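Local coordinates for structural PPIase-like protein L605 (Mimivirus, PDB 2OSE), which belongs to the cyclophilin family and is a trimeric protein of the Mimivirus particle, probably with peptidyl-prolyl cis-trans isomerase and cyclosporin A-binding activity, at residues 36-41 and 117-122. Sequence-based numbering, arbitrary orientation.
Sequences FRDAFP and GDYFYP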
loop_
_atom_site.group_PDB
_atom_site.type_symbol
_atom_site.label_atom_id
_atom_site.label_comp_id
_atom_site.label_asym_id
_atom_site.label_seq_id
_atom_site.Cartn_x
_atom_site.Cartn_y
_atom_site.Cartn_z
ATOM N N PHE A 36 -30.920 10.386 -0.089
ATOM C CA PHE A 36 -31.970 10.517 -1.102
ATOM C C PHE A 36 -32.417 9.086 -1.376
ATOM O O PHE A 36 -31.850 8.422 -2.223
ATOM C CB PHE A 36 -31.466 11.173 -2.397
ATOM C CG PHE A 36 -30.550 12.394 -2.204
ATOM C CD1 PHE A 36 -30.888 13.442 -1.338
ATOM C CD2 PHE A 36 -29.375 12.497 -2.929
ATOM C CE1 PHE A 36 -30.052 14.543 -1.196
ATOM C CE2 PHE A 36 -28.544 13.586 -2.810
ATOM C CZ PHE A 36 -28.869 14.613 -1.932
ATOM N N ARG A 37 -33.388 8.593 -0.615
ATOM C CA ARG A 37 -33.784 7.193 -0.722
ATOM C C ARG A 37 -34.244 6.894 -2.148
ATOM O O ARG A 37 -34.009 5.781 -2.609
ATOM C CB ARG A 37 -34.872 6.832 0.289
ATOM C CG ARG A 37 -35.101 5.326 0.461
ATOM C CD ARG A 37 -36.403 5.058 1.228
ATOM N NE ARG A 37 -36.521 3.650 1.606
ATOM C CZ ARG A 37 -37.228 2.741 0.929
ATOM N NH1 ARG A 37 -37.869 3.096 -0.166
ATOM N NH2 ARG A 37 -37.271 1.472 1.335
ATOM N N ASP A 38 -34.837 7.891 -2.841
ATOM C CA ASP A 38 -35.266 7.758 -4.270
ATOM C C ASP A 38 -34.132 7.620 -5.300
ATOM O O ASP A 38 -34.377 7.422 -6.490
ATOM C CB ASP A 38 -36.262 8.859 -4.735
ATOM C CG ASP A 38 -35.685 10.293 -4.725
ATOM O OD1 ASP A 38 -34.491 10.555 -5.017
ATOM O OD2 ASP A 38 -36.491 11.218 -4.462
ATOM N N ALA A 39 -32.897 7.735 -4.845
ATOM C CA ALA A 39 -31.759 7.535 -5.716
ATOM C C ALA A 39 -31.500 6.036 -5.886
ATOM O O ALA A 39 -31.094 5.594 -6.962
ATOM C CB ALA A 39 -30.515 8.242 -5.131
ATOM N N PHE A 40 -31.724 5.270 -4.822
ATOM C CA PHE A 40 -31.210 3.909 -4.698
ATOM C C PHE A 40 -31.720 3.331 -3.404
ATOM O O PHE A 40 -30.963 3.270 -2.414
ATOM C CB PHE A 40 -29.659 3.952 -4.639
ATOM C CG PHE A 40 -28.971 2.621 -4.763
ATOM C CD1 PHE A 40 -29.685 1.416 -4.799
ATOM C CD2 PHE A 40 -27.553 2.581 -4.826
ATOM C CE1 PHE A 40 -29.021 0.192 -4.896
ATOM C CE2 PHE A 40 -26.876 1.366 -4.930
ATOM C CZ PHE A 40 -27.603 0.163 -4.976
ATOM N N PRO A 41 -32.993 2.882 -3.369
ATOM C CA PRO A 41 -33.542 2.398 -2.116
ATOM C C PRO A 41 -32.746 1.388 -1.296
ATOM O O PRO A 41 -32.583 1.568 -0.081
ATOM C CB PRO A 41 -34.909 1.825 -2.543
ATOM C CG PRO A 41 -35.314 2.684 -3.654
ATOM C CD PRO A 41 -34.025 2.879 -4.438
ATOM N N GLY A 117 -33.435 4.129 -8.040
ATOM C CA GLY A 117 -34.752 4.695 -7.924
ATOM C C GLY A 117 -35.042 5.552 -9.119
ATOM O O GLY A 117 -34.359 5.469 -10.156
ATOM N N ASP A 118 -36.046 6.404 -8.944
ATOM C CA ASP A 118 -36.598 7.228 -10.006
ATOM C C ASP A 118 -35.716 8.408 -10.407
ATOM O O ASP A 118 -35.865 8.934 -11.521
ATOM C CB ASP A 118 -38.017 7.719 -9.626
ATOM C CG ASP A 118 -38.275 7.743 -8.103
ATOM O OD1 ASP A 118 -39.388 8.179 -7.693
ATOM O OD2 ASP A 118 -37.403 7.309 -7.302
ATOM N N TYR A 119 -34.810 8.827 -9.509
ATOM C CA TYR A 119 -33.959 9.990 -9.781
ATOM C C TYR A 119 -32.465 9.695 -9.742
ATOM O O TYR A 119 -32.023 8.731 -9.104
ATOM C CB TYR A 119 -34.262 11.143 -8.815
ATOM C CG TYR A 119 -35.650 11.706 -8.965
ATOM C CD1 TYR A 119 -35.888 12.808 -9.789
ATOM C CD2 TYR A 119 -36.737 11.133 -8.284
ATOM C CE1 TYR A 119 -37.176 13.335 -9.936
ATOM C CE2 TYR A 119 -38.027 11.657 -8.422
ATOM C CZ TYR A 119 -38.231 12.755 -9.245
ATOM O OH TYR A 119 -39.503 13.280 -9.387
ATOM N N PHE A 120 -31.726 10.551 -10.438
ATOM C CA PHE A 120 -30.290 10.537 -10.494
ATOM C C PHE A 120 -29.785 11.892 -10.006
ATOM O O PHE A 120 -30.359 12.927 -10.348
ATOM C CB PHE A 120 -29.873 10.271 -11.940
ATOM C CG PHE A 120 -28.470 10.676 -12.270
ATOM C CD1 PHE A 120 -27.417 9.823 -12.015
ATOM C CD2 PHE A 120 -28.217 11.893 -12.877
ATOM C CE1 PHE A 120 -26.118 10.192 -12.333
ATOM C CE2 PHE A 120 -26.922 12.278 -13.199
ATOM C CZ PHE A 120 -25.878 11.427 -12.930
ATOM N N TYR A 121 -28.715 11.873 -9.207
ATOM C CA TYR A 121 -28.066 13.094 -8.712
ATOM C C TYR A 121 -26.664 13.198 -9.306
ATOM O O TYR A 121 -25.866 12.276 -9.168
ATOM C CB TYR A 121 -28.021 13.119 -7.164
ATOM C CG TYR A 121 -29.401 13.107 -6.558
ATOM C CD1 TYR A 121 -30.028 14.294 -6.156
ATOM C CD2 TYR A 121 -30.117 11.925 -6.443
ATOM C CE1 TYR A 121 -31.334 14.281 -5.645
ATOM C CE2 TYR A 121 -31.424 11.908 -5.935
ATOM C CZ TYR A 121 -32.012 13.095 -5.540
ATOM O OH TYR A 121 -33.285 13.055 -5.036
ATOM N N PRO A 122 -26.364 14.313 -9.982
ATOM C CA PRO A 122 -25.020 14.504 -10.570
ATOM C C PRO A 122 -23.935 14.455 -9.493
ATOM O O PRO A 122 -24.245 14.641 -8.289
ATOM C CB PRO A 122 -25.090 15.885 -11.226
ATOM C CG PRO A 122 -26.597 16.201 -11.351
ATOM C CD PRO A 122 -27.275 15.448 -10.231
HETATM O O HOH W 1 -29.867 7.068 -8.780
#
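Tyr121 lays its ring over the ring of Phe36 in a face-to-face stack, with centroids 4.1 Å apart and planes tilted by 23°. Phe36 CD2 sits above the centre of the tyrosine ring, whereas Tyr121 CE1 lies over the Phe36 face nearer its rim. Ala39 CB adds a small apolar contact, 3.9 Å from Tyr121 CE2. Tyrosine suits this place because one face of its ring packs on Phe36 while its hydroxyl still reaches a polar partner: Tyr121 OH donates to Asp38 OD1 at 2.8 Å. The bond uses the syn lone pair of OD1, and OD1 lies at the ring's edge, in its plane, with the carboxylate only 8° from coplanar with the ring. A chi1 of 64° sets Asp38 CG between its backbone N and carbonyl carbon. The Asp38 and Tyr119 side chains cross obliquely, Asp38 CG lying 3.8 Å from Tyr119 CD2.

Backbone bonds continue the contact along the short 3-10 segment 37-39. Gly117 N donates to Ala39 O (3.0 Å), from well above the carbonyl plane, and Tyr119 N makes a weak bond to Asp38 O. Gly117 suits its position because a beta carbon there would run into Asp38 O; without one, Gly117 CA comes to 3.1 Å from that oxygen in a CA-H...O contact. A water donates to both Ala39 O and Tyr119 O, bridging the two segments.

The contact joins the turn between strand 26-35 and helix 41-52 to the long loop before strand 128-135, and Phe36 and Tyr121 also touch strand 168-175. With Asp118 OD2 4.9 Å from Asp38 OD2, the like charges would tend to raise the carboxylates' proton affinity, an effect the phenol bond to Asp38 would partly offset.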